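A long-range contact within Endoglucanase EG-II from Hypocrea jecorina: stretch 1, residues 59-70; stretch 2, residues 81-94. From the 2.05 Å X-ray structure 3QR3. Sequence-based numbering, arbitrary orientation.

Stretch 1 (59-70) IFRLPVGWQYLV
Stretch 2 (81-94) TSISKYDQLVQGCL

Strand 59-64 of stretch 1 lies nearly antiparallel (173°) to helix 81-94, their axes 9.5 Å apart at closest approach; beyond Gly65, the N-cap, a short helix (66-69) sets Tyr68 and Leu69 beside the first turn of stretch 2. The register pairs CA atoms of Leu69 and Ser82 (5.4 Å), Leu62 and Val90 (7.5 Å), and Phe60 and Cys93 (7.0 Å). Extended strand geometry alternates the side chains: Phe60, Leu62 and Val64 point toward the helix, Ile59, Arg61 and Pro63 away. Between them the stretches bury 596 Å², both sides summed.

Along the helix, which begins before this stretch and continues beyond it, Ser82 (chi1 m) makes the first contact. Its short side chain points toward stretch 1, where the backbones are near (the CA atoms of Leu69 and Ser82 are 5.4 Å apart): Ser82 OG donates a hydrogen bond to Tyr68 O (2.8 Å), while Ser82 CB sits over one face of the Tyr68 ring, 3.8 Å from its centroid. Ile83 (t, p) adds an apolar contact, its CD1 4.3 Å from Leu69 CD2. Lys85 starts toward stretch 1, with Lys85 CB 3.6 Å from Tyr68 OH, but its end leads away to a partner elsewhere in the structure.

Tyr86 (chi1 t, chi2 69°) reaches from helix to strand. Its buried hydroxyl donates to the strand carbonyl, Tyr86 OH to Leu62 O at 2.6 Å; CG1 of Val64 (chi1 p) covers one ring face, 3.9 Å from the centroid, and Leu69 CD2 lies 4.1 Å from Tyr86 CB.

Next, Leu89 (t, p) and Val90 (t) receive Leu62 (m, t), whose CD1 lies 3.8 Å from Leu89 CG and 3.7 Å from Val90 CA, an apolar end filling a buried apolar site. Finally Cys93 (chi1 t), covalently bonded to a group elsewhere in the structure, places SG at the edge of the Phe60 ring (chi1 m, chi2 -76°), 3.9 Å from Phe60 CD2.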

ATOM      1  N   ILE A  59     -10.827  -2.402   2.504  1.00 18.67           N
ATOM      2  CA  ILE A  59      -9.397  -2.677   2.532  1.00 17.85           C
ATOM      3  C   ILE A  59      -8.630  -1.570   3.259  1.00 18.39           C
ATOM      4  O   ILE A  59      -9.022  -0.407   3.226  1.00 19.69           O
ATOM      5  CB  ILE A  59      -8.851  -2.879   1.102  1.00 15.42           C
ATOM      6  CG1 ILE A  59      -7.447  -3.500   1.130  1.00 17.70           C
ATOM      7  CG2 ILE A  59      -8.880  -1.559   0.325  1.00 14.82           C
ATOM      8  CD1 ILE A  59      -7.069  -4.220  -0.149  1.00 19.79           C
ATOM      9  N   PHE A  60      -7.562  -1.949   3.950  1.00 14.58           N
ATOM     10  CA  PHE A  60      -6.630  -0.972   4.517  1.00 16.86           C
ATOM     11  C   PHE A  60      -5.210  -1.388   4.214  1.00 16.72           C
ATOM     12  O   PHE A  60      -4.909  -2.572   4.115  1.00 17.77           O
ATOM     13  CB  PHE A  60      -6.852  -0.804   6.023  1.00 17.53           C
ATOM     14  CG  PHE A  60      -8.243  -0.365   6.347  1.00 14.73           C
ATOM     15  CD1 PHE A  60      -8.625   0.942   6.132  1.00 16.05           C
ATOM     16  CD2 PHE A  60      -9.182  -1.276   6.788  1.00 17.26           C
ATOM     17  CE1 PHE A  60      -9.928   1.358   6.382  1.00 17.21           C
ATOM     18  CE2 PHE A  60     -10.482  -0.874   7.052  1.00 18.73           C
ATOM     19  CZ  PHE A  60     -10.854   0.448   6.844  1.00 22.30           C
ATOM     20  N   ARG A  61      -4.348  -0.399   4.038  1.00 19.08           N
ATOM     21  CA  ARG A  61      -2.943  -0.645   3.800  1.00 14.18           C
ATOM     22  C   ARG A  61      -2.196  -0.155   5.028  1.00 15.64           C
ATOM     23  O   ARG A  61      -2.469   0.943   5.532  1.00 16.76           O
ATOM     24  CB  ARG A  61      -2.499   0.123   2.563  1.00 11.59           C
ATOM     25  CG  ARG A  61      -1.063  -0.107   2.128  1.00 15.92           C
ATOM     26  CD  ARG A  61      -0.952   0.303   0.674  1.00 18.32           C
ATOM     27  NE  ARG A  61       0.383   0.213   0.083  1.00 18.07           N
ATOM     28  CZ  ARG A  61       1.266   1.205   0.067  1.00 21.89           C
ATOM     29  NH1 ARG A  61       1.001   2.360   0.680  1.00 16.66           N
ATOM     30  NH2 ARG A  61       2.429   1.027  -0.541  1.00 21.62           N
ATOM     31  N   LEU A  62      -1.264  -0.972   5.512  1.00 14.37           N
ATOM     32  CA  LEU A  62      -0.580  -0.696   6.777  1.00 17.45           C
ATOM     33  C   LEU A  62       0.922  -0.594   6.557  1.00 17.94           C
ATOM     34  O   LEU A  62       1.657  -1.587   6.703  1.00 14.24           O
ATOM     35  CB  LEU A  62      -0.890  -1.797   7.794  1.00 19.89           C
ATOM     36  CG  LEU A  62      -2.364  -2.184   8.003  1.00 26.99           C
ATOM     37  CD1 LEU A  62      -2.492  -3.257   9.088  1.00 26.54           C
ATOM     38  CD2 LEU A  62      -3.210  -0.973   8.371  1.00 19.87           C
ATOM     39  N   PRO A  63       1.389   0.607   6.195  1.00 16.56           N
ATOM     40  CA  PRO A  63       2.801   0.848   5.901  1.00 16.26           C
ATOM     41  C   PRO A  63       3.655   0.622   7.125  1.00 18.59           C
ATOM     42  O   PRO A  63       3.282   1.060   8.212  1.00 15.68           O
ATOM     43  CB  PRO A  63       2.836   2.337   5.540  1.00 21.30           C
ATOM     44  CG  PRO A  63       1.465   2.679   5.169  1.00 16.10           C
ATOM     45  CD  PRO A  63       0.581   1.821   6.021  1.00 17.51           C
ATOM     46  N   VAL A  64       4.792  -0.046   6.947  1.00 15.85           N
ATOM     47  CA  VAL A  64       5.723  -0.240   8.053  1.00 18.06           C
ATOM     48  C   VAL A  64       7.145  -0.340   7.527  1.00 16.54           C
ATOM     49  O   VAL A  64       7.385  -0.851   6.424  1.00 15.04           O
ATOM     50  CB  VAL A  64       5.371  -1.482   8.896  1.00 14.74           C
ATOM     51  CG1 VAL A  64       5.313  -2.714   8.015  1.00 15.74           C
ATOM     52  CG2 VAL A  64       6.402  -1.664  10.034  1.00 12.55           C
ATOM     53  N   GLY A  65       8.087   0.170   8.309  1.00 15.75           N
ATOM     54  CA  GLY A  65       9.481   0.132   7.919  1.00 17.19           C
ATOM     55  C   GLY A  65      10.066  -1.257   8.079  1.00 18.08           C
ATOM     56  O   GLY A  65       9.829  -1.936   9.078  1.00 17.44           O
ATOM     57  N   TRP A  66      10.819  -1.690   7.073  1.00 15.23           N
ATOM     58  CA  TRP A  66      11.582  -2.934   7.151  1.00 19.11           C
ATOM     59  C   TRP A  66      12.422  -2.954   8.434  1.00 17.56           C
ATOM     60  O   TRP A  66      12.396  -3.923   9.192  1.00 18.80           O
ATOM     61  CB  TRP A  66      12.489  -3.018   5.926  1.00 18.23           C
ATOM     62  CG  TRP A  66      13.262  -4.277   5.735  1.00 14.63           C
ATOM     63  CD1 TRP A  66      13.355  -5.350   6.581  1.00 13.36           C
ATOM     64  CD2 TRP A  66      14.089  -4.574   4.611  1.00 16.06           C
ATOM     65  NE1 TRP A  66      14.182  -6.312   6.029  1.00 15.50           N
ATOM     66  CE2 TRP A  66      14.655  -5.850   4.827  1.00 16.02           C
ATOM     67  CE3 TRP A  66      14.418  -3.876   3.442  1.00 16.61           C
ATOM     68  CZ2 TRP A  66      15.526  -6.443   3.911  1.00 14.18           C
ATOM     69  CZ3 TRP A  66      15.281  -4.466   2.536  1.00 16.89           C
ATOM     70  CH2 TRP A  66      15.822  -5.741   2.776  1.00 14.18           C
ATOM     71  N   GLN A  67      13.146  -1.869   8.682  1.00 16.20           N
ATOM     72  CA  GLN A  67      14.047  -1.794   9.837  1.00 19.74           C
ATOM     73  C   GLN A  67      13.288  -2.010  11.133  1.00 21.41           C
ATOM     74  O   GLN A  67      13.806  -2.596  12.079  1.00 17.13           O
ATOM     75  CB  GLN A  67      14.795  -0.452   9.879  1.00 15.26           C
ATOM     76  CG  GLN A  67      15.869  -0.311   8.790  1.00 17.97           C
ATOM     77  CD  GLN A  67      15.320   0.252   7.479  1.00 19.24           C
ATOM     78  OE1 GLN A  67      14.149   0.039   7.127  1.00 16.61           O
ATOM     79  NE2 GLN A  67      16.159   0.992   6.760  1.00 15.72           N
ATOM     80  N   TYR A  68      12.048  -1.539  11.173  1.00 17.82           N
ATOM     81  CA  TYR A  68      11.238  -1.697  12.371  1.00 19.40           C
ATOM     82  C   TYR A  68      10.951  -3.175  12.665  1.00 20.43           C
ATOM     83  O   TYR A  68      11.075  -3.634  13.804  1.00 18.47           O
ATOM     84  CB  TYR A  68       9.912  -0.931  12.250  1.00 14.42           C
ATOM     85  CG  TYR A  68       9.064  -1.114  13.478  1.00 17.20           C
ATOM     86  CD1 TYR A  68       9.357  -0.430  14.652  1.00 19.79           C
ATOM     87  CD2 TYR A  68       7.998  -1.997  13.478  1.00 17.59           C
ATOM     88  CE1 TYR A  68       8.604  -0.612  15.786  1.00 19.02           C
ATOM     89  CE2 TYR A  68       7.230  -2.184  14.605  1.00 19.93           C
ATOM     90  CZ  TYR A  68       7.541  -1.489  15.756  1.00 16.35           C
ATOM     91  OH  TYR A  68       6.778  -1.685  16.877  1.00 18.99           O
ATOM     92  N   LEU A  69      10.559  -3.917  11.634  1.00 16.50           N
ATOM     93  CA  LEU A  69      10.114  -5.296  11.820  1.00 16.18           C
ATOM     94  C   LEU A  69      11.236  -6.201  12.305  1.00 16.87           C
ATOM     95  O   LEU A  69      10.999  -7.129  13.074  1.00 17.68           O
ATOM     96  CB  LEU A  69       9.486  -5.859  10.534  1.00 13.20           C
ATOM     97  CG  LEU A  69       8.128  -5.250  10.159  1.00 19.00           C
ATOM     98  CD1 LEU A  69       7.605  -5.854   8.873  1.00 22.93           C
ATOM     99  CD2 LEU A  69       7.103  -5.406  11.289  1.00 16.80           C
ATOM    100  N   VAL A  70      12.457  -5.932  11.856  1.00 17.24           N
ATOM    101  CA  VAL A  70      13.594  -6.741  12.261  1.00 18.09           C
ATOM    102  C   VAL A  70      14.466  -6.004  13.280  1.00 21.90           C
ATOM    103  O   VAL A  70      15.578  -6.425  13.566  1.00 22.55           O
ATOM    104  CB  VAL A  70      14.448  -7.156  11.055  1.00 21.65           C
ATOM    105  CG1 VAL A  70      13.655  -8.094  10.137  1.00 18.20           C
ATOM    106  CG2 VAL A  70      14.938  -5.927  10.298  1.00 19.45           C
ATOM    107  N   THR A  81       8.989  -7.862  19.782  1.00 21.97           N
ATOM    108  CA  THR A  81       8.186  -6.708  20.153  1.00 24.52           C
ATOM    109  C   THR A  81       7.568  -6.061  18.928  1.00 17.46           C
ATOM    110  O   THR A  81       6.365  -5.801  18.885  1.00 23.10           O
ATOM    111  CB  THR A  81       9.015  -5.641  20.878  1.00 26.10           C
ATOM    112  OG1 THR A  81       9.549  -6.195  22.085  1.00 27.34           O
ATOM    113  CG2 THR A  81       8.137  -4.444  21.200  1.00 25.71           C
ATOM    114  N   SER A  82       8.400  -5.783  17.934  1.00 17.98           N
ATOM    115  CA  SER A  82       7.942  -5.075  16.743  1.00 22.10           C
ATOM    116  C   SER A  82       6.792  -5.804  16.062  1.00 22.30           C
ATOM    117  O   SER A  82       5.767  -5.195  15.735  1.00 20.20           O
ATOM    118  CB  SER A  82       9.100  -4.886  15.760  1.00 19.39           C
ATOM    119  OG  SER A  82      10.129  -4.127  16.365  1.00 21.45           O
ATOM    120  N   ILE A  83       6.951  -7.108  15.849  1.00 18.63           N
ATOM    121  CA  ILE A  83       5.929  -7.859  15.115  1.00 21.90           C
ATOM    122  C   ILE A  83       4.660  -7.972  15.959  1.00 21.85           C
ATOM    123  O   ILE A  83       3.558  -7.937  15.439  1.00 23.39           O
ATOM    124  CB  ILE A  83       6.433  -9.249  14.636  1.00 19.71           C
ATOM    125  CG1 ILE A  83       5.428  -9.877  13.667  1.00 20.91           C
ATOM    126  CG2 ILE A  83       6.685 -10.183  15.820  1.00 23.76           C
ATOM    127  CD1 ILE A  83       5.158  -9.033  12.426  1.00 21.74           C
ATOM    128  N   SER A  84       4.829  -8.068  17.272  1.00 23.37           N
ATOM    129  CA  SER A  84       3.705  -8.107  18.199  1.00 27.17           C
ATOM    130  C   SER A  84       2.860  -6.823  18.133  1.00 23.04           C
ATOM    131  O   SER A  84       1.630  -6.867  18.098  1.00 21.93           O
ATOM    132  CB  SER A  84       4.225  -8.326  19.626  1.00 23.08           C
ATOM    133  OG  SER A  84       3.162  -8.291  20.561  1.00 34.92           O
ATOM    134  N   LYS A  85       3.530  -5.677  18.131  1.00 24.58           N
ATOM    135  CA  LYS A  85       2.850  -4.393  18.012  1.00 17.09           C
ATOM    136  C   LYS A  85       2.194  -4.254  16.635  1.00 20.91           C
ATOM    137  O   LYS A  85       1.021  -3.924  16.527  1.00 19.13           O
ATOM    138  CB  LYS A  85       3.835  -3.244  18.247  1.00 18.89           C
ATOM    139  CG  LYS A  85       4.336  -3.117  19.696  1.00 16.79           C
ATOM    140  CD  LYS A  85       3.183  -2.803  20.652  1.00 19.32           C
ATOM    141  CE  LYS A  85       3.688  -2.541  22.072  1.00 24.26           C
ATOM    142  NZ  LYS A  85       2.609  -1.988  22.939  1.00 30.03           N
ATOM    143  N   TYR A  86       2.955  -4.502  15.576  1.00 18.70           N
ATOM    144  CA  TYR A  86       2.413  -4.385  14.223  1.00 19.33           C
ATOM    145  C   TYR A  86       1.243  -5.335  14.000  1.00 17.62           C
ATOM    146  O   TYR A  86       0.247  -4.978  13.368  1.00 16.01           O
ATOM    147  CB  TYR A  86       3.508  -4.621  13.183  1.00 16.02           C
ATOM    148  CG  TYR A  86       3.047  -4.435  11.760  1.00 16.79           C
ATOM    149  CD1 TYR A  86       2.727  -3.177  11.274  1.00 15.69           C
ATOM    150  CD2 TYR A  86       2.936  -5.523  10.901  1.00 13.93           C
ATOM    151  CE1 TYR A  86       2.312  -2.999   9.963  1.00 17.26           C
ATOM    152  CE2 TYR A  86       2.525  -5.365   9.594  1.00 14.51           C
ATOM    153  CZ  TYR A  86       2.218  -4.105   9.127  1.00 15.13           C
ATOM    154  OH  TYR A  86       1.800  -3.948   7.831  1.00 15.57           O
ATOM    155  N   ASP A  87       1.340  -6.539  14.548  1.00 18.07           N
ATOM    156  CA  ASP A  87       0.256  -7.509  14.374  1.00 17.07           C
ATOM    157  C   ASP A  87      -1.054  -7.044  15.006  1.00 19.73           C
ATOM    158  O   ASP A  87      -2.136  -7.433  14.559  1.00 18.83           O
ATOM    159  CB  ASP A  87       0.630  -8.895  14.905  1.00 18.09           C
ATOM    160  CG  ASP A  87      -0.416  -9.952  14.544  1.00 29.18           C
ATOM    161  OD1 ASP A  87      -0.776 -10.041  13.355  1.00 22.50           O
ATOM    162  OD2 ASP A  87      -0.895 -10.674  15.443  1.00 30.76           O
ATOM    163  N   GLN A  88      -0.974  -6.208  16.040  1.00 17.58           N
ATOM    164  CA  GLN A  88      -2.198  -5.695  16.647  1.00 20.84           C
ATOM    165  C   GLN A  88      -2.972  -4.869  15.630  1.00 15.94           C
ATOM    166  O   GLN A  88      -4.198  -4.921  15.580  1.00 19.37           O
ATOM    167  CB  GLN A  88      -1.916  -4.841  17.897  1.00 17.48           C
ATOM    168  CG  GLN A  88      -1.421  -5.617  19.096  1.00 23.73           C
ATOM    169  CD  GLN A  88      -1.015  -4.698  20.245  1.00 32.33           C
ATOM    170  OE1 GLN A  88      -1.552  -3.603  20.398  1.00 35.51           O
ATOM    171  NE2 GLN A  88      -0.069  -5.146  21.051  1.00 32.21           N
ATOM    172  N   LEU A  89      -2.255  -4.095  14.828  1.00 15.57           N
ATOM    173  CA  LEU A  89      -2.906  -3.270  13.817  1.00 16.14           C
ATOM    174  C   LEU A  89      -3.460  -4.168  12.691  1.00 15.43           C
ATOM    175  O   LEU A  89      -4.580  -3.978  12.210  1.00 15.33           O
ATOM    176  CB  LEU A  89      -1.925  -2.230  13.270  1.00 15.74           C
ATOM    177  CG  LEU A  89      -2.486  -1.223  12.264  1.00 18.73           C
ATOM    178  CD1 LEU A  89      -3.595  -0.399  12.908  1.00 16.09           C
ATOM    179  CD2 LEU A  89      -1.367  -0.329  11.741  1.00 15.27           C
ATOM    180  N   VAL A  90      -2.679  -5.164  12.306  1.00 17.42           N
ATOM    181  CA  VAL A  90      -3.114  -6.141  11.302  1.00 22.42           C
ATOM    182  C   VAL A  90      -4.394  -6.882  11.710  1.00 20.64           C
ATOM    183  O   VAL A  90      -5.339  -6.967  10.931  1.00 19.51           O
ATOM    184  CB  VAL A  90      -2.004  -7.180  11.005  1.00 20.26           C
ATOM    185  CG1 VAL A  90      -2.492  -8.228  10.000  1.00 18.32           C
ATOM    186  CG2 VAL A  90      -0.757  -6.486  10.483  1.00 16.36           C
ATOM    187  N   GLN A  91      -4.423  -7.417  12.931  1.00 18.01           N
ATOM    188  CA  GLN A  91      -5.609  -8.116  13.414  1.00 17.22           C
ATOM    189  C   GLN A  91      -6.810  -7.184  13.565  1.00 18.97           C
ATOM    190  O   GLN A  91      -7.943  -7.592  13.338  1.00 22.87           O
ATOM    191  CB  GLN A  91      -5.323  -8.863  14.721  1.00 23.06           C
ATOM    192  CG  GLN A  91      -4.238  -9.931  14.600  1.00 20.88           C
ATOM    193  CD  GLN A  91      -4.478 -10.890  13.433  1.00 27.75           C
ATOM    194  OE1 GLN A  91      -5.612 -11.271  13.149  1.00 24.17           O
ATOM    195  NE2 GLN A  91      -3.404 -11.272  12.750  1.00 23.49           N
ATOM    196  N   GLY A  92      -6.566  -5.928  13.919  1.00 22.66           N
ATOM    197  CA  GLY A  92      -7.654  -4.979  14.049  1.00 21.43           C
ATOM    198  C   GLY A  92      -8.325  -4.780  12.706  1.00 28.14           C
ATOM    199  O   GLY A  92      -9.550  -4.691  12.593  1.00 27.88           O
ATOM    200  N   CYS A  93      -7.498  -4.717  11.674  1.00 20.97           N
ATOM    201  CA  CYS A  93      -7.977  -4.574  10.308  1.00 21.24           C
ATOM    202  C   CYS A  93      -8.745  -5.832   9.881  1.00 21.06           C
ATOM    203  O   CYS A  93      -9.856  -5.754   9.356  1.00 20.83           O
ATOM    204  CB  CYS A  93      -6.778  -4.328   9.386  1.00 23.17           C
ATOM    205  SG  CYS A  93      -7.139  -4.427   7.644  1.00 27.53           S
ATOM    206  N   LEU A  94      -8.159  -6.995  10.137  1.00 21.34           N
ATOM    207  CA  LEU A  94      -8.773  -8.265   9.733  1.00 27.84           C
ATOM    208  C   LEU A  94     -10.075  -8.553  10.492  1.00 23.64           C
ATOM    209  O   LEU A  94     -10.983  -9.172   9.956  1.00 22.21           O
ATOM    210  CB  LEU A  94      -7.791  -9.423   9.932  1.00 20.30           C
ATOM    211  CG  LEU A  94      -6.526  -9.468   9.073  1.00 20.57           C
ATOM    212  CD1 LEU A  94      -5.621 -10.554   9.587  1.00 17.31           C
ATOM    213  CD2 LEU A  94      -6.855  -9.695   7.590  1.00 19.68           C
TER